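Local coordinates for DisA protein (Sorangium cellulosum, PDB 6CCA), which probably transfers methyl groups to carbon during disorazol polyketide assembly, as a gem-dimethylating carbon methyltransferase domain of a trans-acyltransferase assembly line, at residues V309-S317 / G353-R363; L319-K327 / L406-R414. One frame throughout, in Å; residues are numbered along the deposited sequence.

Contact 1: V309-S317 / G353-R363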
ATOM      1  N   VAL A 309       5.947   1.015   3.303  1.00 23.62           N
ATOM      2  CA  VAL A 309       6.477   1.649   4.518  1.00 21.97           C
ATOM      3  C   VAL A 309       5.485   1.587   5.677  1.00 26.56           C
ATOM      4  O   VAL A 309       5.897   1.599   6.880  1.00 24.59           O
ATOM      5  CB  VAL A 309       6.911   3.123   4.262  1.00 25.16           C
ATOM      6  CG1 VAL A 309       7.302   3.866   5.531  1.00 26.52           C
ATOM      7  CG2 VAL A 309       8.130   3.130   3.334  1.00 24.44           C
ATOM      8  N   HIS A 310       4.185   1.550   5.354  1.00 21.08           N
ATOM      9  CA  HIS A 310       3.175   1.371   6.448  1.00 21.82           C
ATOM     10  C   HIS A 310       3.298  -0.003   7.194  1.00 23.32           C
ATOM     11  O   HIS A 310       2.703  -0.176   8.251  1.00 25.07           O
ATOM     12  CB  HIS A 310       1.757   1.464   5.901  1.00 21.71           C
ATOM     13  CG  HIS A 310       1.409   0.329   4.978  1.00 21.99           C
ATOM     14  ND1 HIS A 310       1.569   0.408   3.605  1.00 23.88           N
ATOM     15  CD2 HIS A 310       0.984  -0.932   5.232  1.00 23.53           C
ATOM     16  CE1 HIS A 310       1.261  -0.763   3.065  1.00 26.81           C
ATOM     17  NE2 HIS A 310       0.875  -1.581   4.028  1.00 24.07           N
ATOM     18  N   ALA A 311       4.007  -0.975   6.654  1.00 22.58           N
ATOM     19  CA  ALA A 311       4.116  -2.319   7.310  1.00 24.69           C
ATOM     20  C   ALA A 311       5.224  -2.356   8.300  1.00 28.05           C
ATOM     21  O   ALA A 311       6.247  -2.999   8.068  1.00 31.94           O
ATOM     22  CB  ALA A 311       4.291  -3.434   6.291  1.00 24.60           C
ATOM     23  N   THR A 312       5.021  -1.659   9.408  1.00 27.32           N
ATOM     24  CA  THR A 312       6.043  -1.496  10.409  1.00 26.95           C
ATOM     25  C   THR A 312       5.371  -1.316  11.756  1.00 26.95           C
ATOM     26  O   THR A 312       4.241  -0.838  11.843  1.00 23.45           O
ATOM     27  CB  THR A 312       6.927  -0.253  10.094  1.00 28.13           C
ATOM     28  OG1 THR A 312       7.935  -0.139  11.116  1.00 33.22           O
ATOM     29  CG2 THR A 312       6.106   1.029  10.097  1.00 27.01           C
ATOM     30  N   LYS A 313       6.078  -1.629  12.827  1.00 28.30           N
ATOM     31  CA  LYS A 313       5.523  -1.506  14.155  1.00 27.60           C
ATOM     32  C   LYS A 313       5.407  -0.112  14.651  1.00 27.37           C
ATOM     33  O   LYS A 313       4.446   0.230  15.323  1.00 27.26           O
ATOM     34  CB  LYS A 313       6.403  -2.282  15.150  1.00 32.96           C
ATOM     35  CG  LYS A 313       6.230  -3.758  14.987  1.00 34.85           C
ATOM     36  CD  LYS A 313       6.946  -4.545  16.065  1.00 47.04           C
ATOM     37  CE  LYS A 313       6.786  -6.033  15.758  1.00 54.57           C
ATOM     38  NZ  LYS A 313       7.960  -6.806  16.238  1.00 62.80           N
ATOM     39  N   ASN A 314       6.415   0.695  14.330  1.00 25.93           N
ATOM     40  CA  ASN A 314       6.468   2.063  14.706  1.00 27.13           C
ATOM     41  C   ASN A 314       6.880   2.981  13.558  1.00 24.06           C
ATOM     42  O   ASN A 314       8.025   2.996  13.145  1.00 22.74           O
ATOM     43  CB  ASN A 314       7.474   2.260  15.845  1.00 28.80           C
ATOM     44  CG  ASN A 314       7.363   3.643  16.422  1.00 33.22           C
ATOM     45  OD1 ASN A 314       7.891   4.611  15.891  1.00 32.70           O
ATOM     46  ND2 ASN A 314       6.549   3.768  17.461  1.00 38.73           N
ATOM     47  N   LEU A 315       5.926   3.740  13.050  1.00 23.15           N
ATOM     48  CA  LEU A 315       6.131   4.546  11.862  1.00 22.35           C
ATOM     49  C   LEU A 315       7.189   5.630  12.061  1.00 23.38           C
ATOM     50  O   LEU A 315       8.040   5.822  11.204  1.00 21.25           O
ATOM     51  CB  LEU A 315       4.770   5.092  11.370  1.00 23.96           C
ATOM     52  CG  LEU A 315       4.712   5.634   9.937  1.00 29.48           C
ATOM     53  CD1 LEU A 315       5.332   4.600   8.967  1.00 28.33           C
ATOM     54  CD2 LEU A 315       3.282   6.009   9.551  1.00 30.15           C
ATOM     55  N   ARG A 316       7.117   6.343  13.181  1.00 24.45           N
ATOM     56  CA  ARG A 316       8.055   7.428  13.456  1.00 23.23           C
ATOM     57  C   ARG A 316       9.496   6.927  13.479  1.00 23.57           C
ATOM     58  O   ARG A 316      10.404   7.587  12.974  1.00 23.08           O
ATOM     59  CB  ARG A 316       7.712   8.108  14.783  1.00 24.44           C
ATOM     60  CG  ARG A 316       6.466   8.977  14.732  1.00 24.51           C
ATOM     61  CD  ARG A 316       6.217   9.663  16.065  1.00 26.68           C
ATOM     62  NE  ARG A 316       4.883  10.250  16.137  1.00 26.47           N
ATOM     63  CZ  ARG A 316       4.582  11.475  15.716  1.00 30.02           C
ATOM     64  NH1 ARG A 316       5.522  12.248  15.190  1.00 30.40           N
ATOM     65  NH2 ARG A 316       3.339  11.927  15.821  1.00 29.80           N
ATOM     66  N   SER A 317       9.691   5.755  14.071  1.00 23.87           N
ATOM     67  CA  SER A 317      10.973   5.161  14.179  1.00 30.48           C
ATOM     68  C   SER A 317      11.492   4.740  12.774  1.00 28.98           C
ATOM     69  O   SER A 317      12.654   4.867  12.440  1.00 23.74           O
ATOM     70  CB  SER A 317      10.819   3.921  15.096  1.00 31.86           C
ATOM     71  OG  SER A 317      12.010   3.231  15.159  1.00 45.55           O
ATOM     72  N   GLY A 353       1.365  -8.184   7.789  1.00 30.27           N
ATOM     73  CA  GLY A 353       1.867  -6.819   7.571  1.00 29.55           C
ATOM     74  C   GLY A 353       0.836  -5.737   7.848  1.00 28.53           C
ATOM     75  O   GLY A 353       1.182  -4.629   8.298  1.00 29.79           O
ATOM     76  N   TRP A 354      -0.439  -6.024   7.511  1.00 25.89           N
ATOM     77  CA  TRP A 354      -1.552  -5.098   7.796  1.00 24.34           C
ATOM     78  C   TRP A 354      -1.681  -4.785   9.295  1.00 26.02           C
ATOM     79  O   TRP A 354      -2.009  -3.649   9.674  1.00 24.59           O
ATOM     80  CB  TRP A 354      -2.870  -5.742   7.321  1.00 24.94           C
ATOM     81  CG  TRP A 354      -4.083  -4.835   7.383  1.00 20.53           C
ATOM     82  CD1 TRP A 354      -4.976  -4.784   8.376  1.00 22.80           C
ATOM     83  CD2 TRP A 354      -4.538  -3.895   6.396  1.00 21.45           C
ATOM     84  NE1 TRP A 354      -5.967  -3.886   8.099  1.00 23.38           N
ATOM     85  CE2 TRP A 354      -5.738  -3.335   6.881  1.00 21.14           C
ATOM     86  CE3 TRP A 354      -4.055  -3.468   5.176  1.00 22.79           C
ATOM     87  CZ2 TRP A 354      -6.428  -2.385   6.205  1.00 23.78           C
ATOM     88  CZ3 TRP A 354      -4.743  -2.514   4.484  1.00 23.51           C
ATOM     89  CH2 TRP A 354      -5.928  -1.972   4.990  1.00 25.27           C
ATOM     90  N   TRP A 355      -1.442  -5.802  10.146  1.00 24.57           N
ATOM     91  CA  TRP A 355      -1.782  -5.685  11.571  1.00 28.00           C
ATOM     92  C   TRP A 355      -0.528  -5.485  12.472  1.00 31.16           C
ATOM     93  O   TRP A 355      -0.601  -5.544  13.748  1.00 26.96           O
ATOM     94  CB  TRP A 355      -2.551  -6.923  12.019  1.00 27.29           C
ATOM     95  CG  TRP A 355      -3.913  -7.013  11.429  1.00 28.37           C
ATOM     96  CD1 TRP A 355      -4.316  -7.873  10.464  1.00 26.87           C
ATOM     97  CD2 TRP A 355      -5.018  -6.196  11.734  1.00 28.18           C
ATOM     98  NE1 TRP A 355      -5.632  -7.636  10.134  1.00 29.65           N
ATOM     99  CE2 TRP A 355      -6.090  -6.607  10.906  1.00 30.61           C
ATOM    100  CE3 TRP A 355      -5.210  -5.108  12.583  1.00 28.62           C
ATOM    101  CZ2 TRP A 355      -7.332  -5.944  10.895  1.00 29.67           C
ATOM    102  CZ3 TRP A 355      -6.422  -4.475  12.573  1.00 28.77           C
ATOM    103  CH2 TRP A 355      -7.477  -4.903  11.751  1.00 27.37           C
ATOM    104  N   LEU A 356       0.603  -5.210  11.815  1.00 32.22           N
ATOM    105  CA  LEU A 356       1.921  -5.171  12.517  1.00 31.69           C
ATOM    106  C   LEU A 356       1.985  -3.974  13.424  1.00 29.17           C
ATOM    107  O   LEU A 356       2.622  -4.003  14.458  1.00 29.99           O
ATOM    108  CB  LEU A 356       3.054  -5.183  11.456  1.00 34.53           C
ATOM    109  CG  LEU A 356       4.477  -5.518  11.948  1.00 42.05           C
ATOM    110  CD1 LEU A 356       4.627  -6.954  12.457  1.00 41.73           C
ATOM    111  CD2 LEU A 356       5.464  -5.264  10.826  1.00 43.25           C
ATOM    112  N   PHE A 357       1.314  -2.894  13.041  1.00 25.36           N
ATOM    113  CA  PHE A 357       1.396  -1.644  13.749  1.00 25.41           C
ATOM    114  C   PHE A 357       1.116  -1.726  15.259  1.00 29.80           C
ATOM    115  O   PHE A 357       0.157  -2.366  15.672  1.00 30.94           O
ATOM    116  CB  PHE A 357       0.514  -0.555  13.103  1.00 25.07           C
ATOM    117  CG  PHE A 357      -0.949  -0.845  13.156  1.00 26.60           C
ATOM    118  CD1 PHE A 357      -1.542  -1.707  12.228  1.00 23.07           C
ATOM    119  CD2 PHE A 357      -1.744  -0.277  14.147  1.00 29.52           C
ATOM    120  CE1 PHE A 357      -2.917  -1.981  12.287  1.00 26.26           C
ATOM    121  CE2 PHE A 357      -3.103  -0.561  14.209  1.00 30.60           C
ATOM    122  CZ  PHE A 357      -3.694  -1.417  13.277  1.00 26.70           C
ATOM    123  N   GLU A 358       1.918  -0.998  16.031  1.00 27.35           N
ATOM    124  CA  GLU A 358       1.866  -0.855  17.484  1.00 30.62           C
ATOM    125  C   GLU A 358       1.636   0.586  17.932  1.00 33.09           C
ATOM    126  O   GLU A 358       1.736   0.904  19.121  1.00 33.73           O
ATOM    127  CB  GLU A 358       3.172  -1.399  18.079  1.00 33.53           C
ATOM    128  CG  GLU A 358       3.137  -2.914  17.944  1.00 35.64           C
ATOM    129  CD  GLU A 358       4.260  -3.637  18.640  1.00 38.22           C
ATOM    130  OE1 GLU A 358       5.079  -2.949  19.265  1.00 37.55           O
ATOM    131  OE2 GLU A 358       4.306  -4.889  18.508  1.00 37.96           O
ATOM    132  N   ASP A 359       1.305   1.440  16.973  1.00 27.39           N
ATOM    133  CA  ASP A 359       1.064   2.860  17.134  1.00 26.58           C
ATOM    134  C   ASP A 359      -0.237   3.151  16.415  1.00 26.56           C
ATOM    135  O   ASP A 359      -0.299   3.976  15.502  1.00 26.03           O
ATOM    136  CB  ASP A 359       2.220   3.732  16.563  1.00 25.23           C
ATOM    137  CG  ASP A 359       2.558   3.409  15.081  1.00 26.77           C
ATOM    138  OD1 ASP A 359       1.969   2.451  14.539  1.00 22.82           O
ATOM    139  OD2 ASP A 359       3.435   4.078  14.475  1.00 28.58           O
ATOM    140  N   ALA A 360      -1.335   2.590  16.920  1.00 26.33           N
ATOM    141  CA  ALA A 360      -2.656   2.817  16.338  1.00 27.07           C
ATOM    142  C   ALA A 360      -3.079   4.218  16.200  1.00 27.63           C
ATOM    143  O   ALA A 360      -3.744   4.526  15.226  1.00 26.62           O
ATOM    144  CB  ALA A 360      -3.725   2.027  17.123  1.00 30.53           C
ATOM    145  N   ALA A 361      -2.738   5.109  17.146  1.00 27.16           N
ATOM    146  CA  ALA A 361      -3.165   6.498  17.047  1.00 27.39           C
ATOM    147  C   ALA A 361      -2.531   7.238  15.903  1.00 22.97           C
ATOM    148  O   ALA A 361      -2.990   8.316  15.567  1.00 25.93           O
ATOM    149  CB  ALA A 361      -2.825   7.285  18.308  1.00 32.79           C
ATOM    150  N   GLU A 362      -1.492   6.715  15.316  1.00 22.47           N
ATOM    151  CA  GLU A 362      -0.932   7.402  14.128  1.00 24.28           C
ATOM    152  C   GLU A 362      -1.648   6.967  12.834  1.00 24.06           C
ATOM    153  O   GLU A 362      -1.388   7.558  11.783  1.00 23.38           O
ATOM    154  CB  GLU A 362       0.524   7.052  13.932  1.00 22.79           C
ATOM    155  CG  GLU A 362       1.429   7.454  15.084  1.00 27.44           C
ATOM    156  CD  GLU A 362       1.435   8.907  15.411  1.00 27.32           C
ATOM    157  OE1 GLU A 362       1.008   9.786  14.614  1.00 26.37           O
ATOM    158  OE2 GLU A 362       1.929   9.200  16.521  1.00 31.17           O
ATOM    159  N   ARG A 363      -2.502   5.953  12.920  1.00 22.42           N
ATOM    160  CA  ARG A 363      -3.069   5.283  11.706  1.00 22.14           C
ATOM    161  C   ARG A 363      -4.558   5.491  11.593  1.00 22.54           C
ATOM    162  O   ARG A 363      -5.206   5.863  12.574  1.00 22.67           O
ATOM    163  CB  ARG A 363      -2.806   3.781  11.764  1.00 22.38           C
ATOM    164  CG  ARG A 363      -1.443   3.305  12.214  1.00 22.42           C
ATOM    165  CD  ARG A 363      -0.276   3.643  11.335  1.00 23.76           C
ATOM    166  NE  ARG A 363       0.943   3.044  11.880  1.00 23.10           N
ATOM    167  CZ  ARG A 363       1.718   2.157  11.275  1.00 24.88           C
ATOM    168  NH1 ARG A 363       1.513   1.790  10.005  1.00 24.64           N
ATOM    169  NH2 ARG A 363       2.791   1.717  11.891  1.00 23.05           N
TER
HETATM  170  O   HOH W   1       1.580  -2.353  10.101  1.00 31.81           O
HETATM  171  O   HOH W   2       4.969   6.073  15.325  1.00 24.78           O

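Contact 2: L319-K327 / L406-R414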
ATOM      1  N   LEU A 319      10.600   6.070   9.934  1.00 17.89           N
ATOM      2  CA  LEU A 319      10.928   7.296   9.248  1.00 18.85           C
ATOM      3  C   LEU A 319      12.288   7.869   9.650  1.00 20.21           C
ATOM      4  O   LEU A 319      13.007   8.395   8.797  1.00 19.99           O
ATOM      5  CB  LEU A 319       9.866   8.358   9.453  1.00 19.61           C
ATOM      6  CG  LEU A 319       8.523   8.003   8.801  1.00 20.52           C
ATOM      7  CD1 LEU A 319       7.463   9.009   9.256  1.00 19.74           C
ATOM      8  CD2 LEU A 319       8.613   7.965   7.271  1.00 21.05           C
ATOM      9  N   GLN A 320      12.644   7.729  10.934  1.00 22.04           N
ATOM     10  CA  GLN A 320      13.926   8.229  11.409  1.00 22.46           C
ATOM     11  C   GLN A 320      15.018   7.363  10.854  1.00 22.55           C
ATOM     12  O   GLN A 320      16.077   7.886  10.530  1.00 21.47           O
ATOM     13  CB  GLN A 320      13.966   8.324  12.959  1.00 25.75           C
ATOM     14  CG  GLN A 320      13.122   9.471  13.490  1.00 26.15           C
ATOM     15  CD  GLN A 320      13.600  10.835  13.014  1.00 27.11           C
ATOM     16  OE1 GLN A 320      14.831  11.096  12.926  1.00 29.02           O
ATOM     17  NE2 GLN A 320      12.679  11.700  12.702  1.00 27.40           N
ATOM     18  N   SER A 321      14.786   6.061  10.654  1.00 20.26           N
ATOM     19  CA  SER A 321      15.849   5.250  10.059  1.00 20.99           C
ATOM     20  C   SER A 321      16.038   5.620   8.609  1.00 19.81           C
ATOM     21  O   SER A 321      17.140   5.611   8.104  1.00 16.27           O
ATOM     22  CB  SER A 321      15.595   3.743  10.099  1.00 26.53           C
ATOM     23  OG  SER A 321      15.539   3.322  11.396  1.00 30.63           O
ATOM     24  N   ILE A 322      14.920   5.908   7.932  1.00 18.36           N
ATOM     25  CA  ILE A 322      14.991   6.433   6.533  1.00 17.69           C
ATOM     26  C   ILE A 322      15.833   7.733   6.463  1.00 19.00           C
ATOM     27  O   ILE A 322      16.683   7.881   5.582  1.00 16.70           O
ATOM     28  CB  ILE A 322      13.582   6.619   5.976  1.00 17.06           C
ATOM     29  CG1 ILE A 322      13.023   5.224   5.725  1.00 18.24           C
ATOM     30  CG2 ILE A 322      13.572   7.399   4.675  1.00 17.99           C
ATOM     31  CD1 ILE A 322      11.534   5.218   5.331  1.00 20.00           C
ATOM     32  N   LYS A 323      15.594   8.637   7.409  1.00 18.71           N
ATOM     33  CA  LYS A 323      16.371   9.876   7.526  1.00 18.51           C
ATOM     34  C   LYS A 323      17.857   9.641   7.773  1.00 19.62           C
ATOM     35  O   LYS A 323      18.668  10.373   7.258  1.00 22.49           O
ATOM     36  CB  LYS A 323      15.785  10.799   8.602  1.00 18.90           C
ATOM     37  CG  LYS A 323      14.490  11.394   8.175  1.00 21.33           C
ATOM     38  CD  LYS A 323      14.012  12.470   9.106  1.00 21.71           C
ATOM     39  CE  LYS A 323      14.584  13.834   8.769  1.00 21.52           C
ATOM     40  NZ  LYS A 323      14.378  14.733   9.939  1.00 19.16           N
ATOM     41  N   ARG A 324      18.199   8.582   8.474  1.00 20.92           N
ATOM     42  CA  ARG A 324      19.607   8.212   8.701  1.00 22.03           C
ATOM     43  C   ARG A 324      20.238   7.799   7.397  1.00 19.83           C
ATOM     44  O   ARG A 324      21.346   8.202   7.119  1.00 19.30           O
ATOM     45  CB  ARG A 324      19.696   7.058   9.727  1.00 25.65           C
ATOM     46  CG  ARG A 324      21.114   6.553  10.007  1.00 33.52           C
ATOM     47  CD  ARG A 324      21.180   5.798  11.346  1.00 42.43           C
ATOM     48  NE  ARG A 324      20.692   6.675  12.432  1.00 53.28           N
ATOM     49  CZ  ARG A 324      21.365   7.744  12.898  1.00 56.35           C
ATOM     50  NH1 ARG A 324      22.561   8.077  12.396  1.00 62.03           N
ATOM     51  NH2 ARG A 324      20.838   8.492  13.867  1.00 50.39           N
ATOM     52  N   LEU A 325      19.517   7.000   6.600  1.00 17.27           N
ATOM     53  CA  LEU A 325      20.009   6.506   5.329  1.00 17.60           C
ATOM     54  C   LEU A 325      20.075   7.595   4.246  1.00 15.48           C
ATOM     55  O   LEU A 325      20.937   7.560   3.373  1.00 16.10           O
ATOM     56  CB  LEU A 325      19.116   5.405   4.794  1.00 18.77           C
ATOM     57  CG  LEU A 325      19.182   4.098   5.595  1.00 22.40           C
ATOM     58  CD1 LEU A 325      18.015   3.192   5.330  1.00 24.69           C
ATOM     59  CD2 LEU A 325      20.500   3.369   5.299  1.00 26.77           C
ATOM     60  N   LEU A 326      19.111   8.519   4.275  1.00 15.84           N
ATOM     61  CA  LEU A 326      19.079   9.591   3.255  1.00 14.22           C
ATOM     62  C   LEU A 326      20.133  10.668   3.507  1.00 15.23           C
ATOM     63  O   LEU A 326      20.390  11.054   4.657  1.00 16.53           O
ATOM     64  CB  LEU A 326      17.723  10.301   3.322  1.00 14.87           C
ATOM     65  CG  LEU A 326      16.553   9.659   2.580  1.00 15.44           C
ATOM     66  CD1 LEU A 326      15.286  10.438   2.880  1.00 16.74           C
ATOM     67  CD2 LEU A 326      16.796   9.589   1.072  1.00 17.15           C
ATOM     68  N   LYS A 327      20.678  11.173   2.426  1.00 16.13           N
ATOM     69  CA  LYS A 327      21.422  12.436   2.480  1.00 18.70           C
ATOM     70  C   LYS A 327      20.499  13.554   2.906  1.00 18.56           C
ATOM     71  O   LYS A 327      19.291  13.523   2.696  1.00 16.72           O
ATOM     72  CB  LYS A 327      21.943  12.752   1.089  1.00 19.25           C
ATOM     73  CG  LYS A 327      23.042  11.787   0.670  1.00 21.85           C
ATOM     74  CD  LYS A 327      23.531  12.024  -0.725  1.00 25.94           C
ATOM     75  CE  LYS A 327      24.520  10.904  -1.097  1.00 30.90           C
ATOM     76  NZ  LYS A 327      24.736  11.059  -2.562  1.00 36.68           N
ATOM     77  N   LEU A 406       5.691  13.005  -1.739  1.00 13.69           N
ATOM     78  CA  LEU A 406       7.120  13.364  -1.808  1.00 15.03           C
ATOM     79  C   LEU A 406       7.504  14.177  -0.578  1.00 16.86           C
ATOM     80  O   LEU A 406       6.711  14.987  -0.098  1.00 16.88           O
ATOM     81  CB  LEU A 406       7.435  14.178  -3.057  1.00 15.83           C
ATOM     82  CG  LEU A 406       6.855  13.619  -4.378  1.00 18.17           C
ATOM     83  CD1 LEU A 406       7.078  14.582  -5.516  1.00 20.22           C
ATOM     84  CD2 LEU A 406       7.464  12.322  -4.713  1.00 19.70           C
ATOM     85  N   ALA A 407       8.684  13.932  -0.039  1.00 15.06           N
ATOM     86  CA  ALA A 407       9.126  14.653   1.148  1.00 16.10           C
ATOM     87  C   ALA A 407      10.665  14.800   1.117  1.00 18.46           C
ATOM     88  O   ALA A 407      11.361  13.896   0.640  1.00 17.52           O
ATOM     89  CB  ALA A 407       8.741  13.871   2.346  1.00 16.88           C
ATOM     90  N   GLU A 408      11.147  15.953   1.575  1.00 16.00           N
ATOM     91  CA  GLU A 408      12.584  16.298   1.545  1.00 17.17           C
ATOM     92  C   GLU A 408      13.128  16.218   2.952  1.00 16.51           C
ATOM     93  O   GLU A 408      12.607  16.811   3.928  1.00 16.42           O
ATOM     94  CB  GLU A 408      12.726  17.705   0.969  1.00 17.53           C
ATOM     95  CG  GLU A 408      14.125  18.298   0.960  1.00 17.10           C
ATOM     96  CD  GLU A 408      14.081  19.688   0.350  1.00 17.30           C
ATOM     97  OE1 GLU A 408      13.992  20.601   1.154  1.00 21.42           O
ATOM     98  OE2 GLU A 408      14.156  19.831  -0.914  1.00 17.86           O
ATOM     99  N   SER A 409      14.192  15.472   3.102  1.00 16.52           N
ATOM    100  CA  SER A 409      14.750  15.283   4.418  1.00 15.61           C
ATOM    101  C   SER A 409      15.576  16.506   4.803  1.00 15.73           C
ATOM    102  O   SER A 409      16.321  17.009   3.991  1.00 17.22           O
ATOM    103  CB  SER A 409      15.705  14.100   4.444  1.00 16.66           C
ATOM    104  OG  SER A 409      16.203  13.972   5.748  1.00 16.85           O
ATOM    105  N   ASP A 410      15.459  16.924   6.057  1.00 16.94           N
ATOM    106  CA  ASP A 410      16.259  18.022   6.572  1.00 22.24           C
ATOM    107  C   ASP A 410      17.645  17.544   6.999  1.00 19.80           C
ATOM    108  O   ASP A 410      18.468  18.344   7.442  1.00 19.82           O
ATOM    109  CB  ASP A 410      15.550  18.694   7.750  1.00 22.08           C
ATOM    110  CG  ASP A 410      15.539  17.829   8.995  1.00 23.49           C
ATOM    111  OD1 ASP A 410      15.900  16.638   8.895  1.00 21.76           O
ATOM    112  OD2 ASP A 410      15.168  18.340  10.072  1.00 23.53           O
ATOM    113  N   GLY A 411      17.909  16.244   6.869  1.00 19.19           N
ATOM    114  CA  GLY A 411      19.222  15.722   7.260  1.00 19.01           C
ATOM    115  C   GLY A 411      19.437  15.481   8.755  1.00 20.79           C
ATOM    116  O   GLY A 411      20.571  15.134   9.156  1.00 22.74           O
ATOM    117  N   VAL A 412      18.381  15.595   9.558  1.00 23.45           N
ATOM    118  CA  VAL A 412      18.430  15.239  11.014  1.00 30.40           C
ATOM    119  C   VAL A 412      17.755  13.907  11.377  1.00 35.21           C
ATOM    120  O   VAL A 412      16.650  13.642  10.956  1.00 36.43           O
ATOM    121  CB  VAL A 412      17.795  16.303  11.877  1.00 33.33           C
ATOM    122  CG1 VAL A 412      18.067  15.974  13.351  1.00 35.81           C
ATOM    123  CG2 VAL A 412      18.306  17.681  11.498  1.00 31.98           C
ATOM    124  N   SER A 413      18.453  13.044  12.103  1.00 30.53           N
ATOM    125  CA  SER A 413      17.981  11.676  12.356  1.00 31.84           C
ATOM    126  C   SER A 413      18.244  11.382  13.827  1.00 39.12           C
ATOM    127  O   SER A 413      19.391  11.609  14.280  1.00 30.83           O
ATOM    128  CB  SER A 413      18.789  10.643  11.525  1.00 33.45           C
ATOM    129  OG  SER A 413      18.166   9.374  11.627  1.00 43.90           O
ATOM    130  N   ARG A 414      17.231  10.880  14.549  1.00 39.74           N
ATOM    131  CA  ARG A 414      17.395  10.329  15.936  1.00 50.88           C
ATOM    132  C   ARG A 414      17.835   8.883  15.950  1.00 52.21           C
ATOM    133  O   ARG A 414      16.983   8.025  15.794  1.00 57.65           O
ATOM    134  CB  ARG A 414      16.068  10.441  16.735  1.00 55.48           C
ATOM    135  CG  ARG A 414      15.661  11.883  17.024  1.00 61.34           C
ATOM    136  CD  ARG A 414      16.906  12.756  17.085  1.00 65.32           C
ATOM    137  NE  ARG A 414      16.654  14.156  17.344  1.00 75.16           N
ATOM    138  CZ  ARG A 414      16.380  14.662  18.536  1.00 79.76           C
ATOM    139  NH1 ARG A 414      16.273  13.885  19.612  1.00 82.91           N
ATOM    140  NH2 ARG A 414      16.196  15.966  18.647  1.00 84.84           N
TER
HETATM  141  O   HOH W   3      18.509  12.677   5.892  1.00 19.52           O
HETATM  142  O   HOH W   4      17.717   6.066  13.143  1.00 46.64           O

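Contact 1: V309-S317 / G353-R363
His310 O takes two donors across the contact: Arg363 NH1 donates to it at 2.9 Å, lying in the carbonyl plane on a lone pair, and water 1 also donates to it, tying it to Gly353 O. The neighbouring nitrogen, Arg363 NH2, turns to Thr312 O, which it meets from above the carbonyl plane at 2.9 Å. The guanidinium is fixed in its orientation: Leu315 CB lies over one face, Phe357 CB over the opposite one, both toward the rim, and Asp359 OD1 takes both NE and NH2 side-on. Its NH1 also donates to Pro368 O, so the charge of this buried arginine is probably balanced by Asp359, with three backbone carbonyls taking its other N-H groups. With Asp359 CG between backbone N and carbonyl carbon (chi1 54°), OD2 accepts from Leu315 N at 2.9 Å in a nearly straight bond (170°). Water 2 donates to the same oxygen and accepts from Arg316 N. Further along, Arg316 NE and NH2 converge on Glu362 OE2, NH2 at 3.1 Å, from one face of a carboxylate turned 81° from the guanidinium; NH1 and NH2 also form salt bridges with Glu382 and Glu381, respectively. On the outer side Glu358 N donates to Lys313 O at 2.9 Å, while the Lys313 and Glu358 chains run side by side and Leu356 CD2 packs 3.8 Å from Thr312 CA. Asn314 OD1 accepts from Ser317 N, so an N-cap and a loop carboxylate both take N-H groups at the first turn of helix 315-325, which connects parallel strands 300-306 and 330-337 of the methyltransferase sheet.

Contact 2: L319-K327 / L406-R414
The last turns of helix 315-325 run beside the last modelled residues of the chain, Arg324 and Ser413 bringing their CA atoms to 5.3 Å, while strand 402-409 turns through Asp410 and Gly411 into strand 412-413. Lys323 reaches across to this turn: bent at chi3 (86°), its chain brings NZ to Asp410 OD1 in a salt bridge of 2.7 Å and to Val412 O, equally at 2.7 Å, on a lone pair in the carbonyl plane. Glu382 O accepts from the same ammonium. Asp410 OD1 is shared, since Val412 N approaches it from the opposite face of the carboxylate in an Asx turn; Ser409 OG likewise accepts from Gly411 N in an ST turn and lies 3.4 Å from Lys323 CE. One helical turn earlier, Gln320 supplies two acceptors. Its backbone O takes Ser413 OG at 2.8 Å as well as the helical Arg324 N, the two coming from opposite faces, and its OE1 takes Arg414 N at 2.9 Å; the amide nitrogen goes to Glu382. Ser413 CB lies over one face of the Arg324 guanidinium, whose NH1 donates to Thr24. Leu326 CD1 adds an apolar touch, 4.0 Å from Ser409 CB. The contact is thus mainly polar: a buried lysine, probably charged, has its ammonium met by a carboxylate and main-chain carbonyls, which would offset the cost of burying it, and turn and tail are bound through specific donors and acceptors.

Both contacts draw on helix 315-325: contact 1 at its N-terminal end with the loop leading in, contact 2 along its C-terminal half and in the short strand that follows. From the N terminus, the chain enters 309-317, continues, one residue later, into 319-327, returns as 353-363 after strand 330-337 and helix 342-346, and the modelled chain ends with 406-414. Contact 1 closes a loop of 35 residues and contact 2 one of 78; since their segments alternate, the loops cross. Their centres lie about 18 Å apart. Together they join the two halves of one helix to the loop before helix 372-381 and to the C-terminal strands, whose last short member pairs with N-terminal strand 24-25.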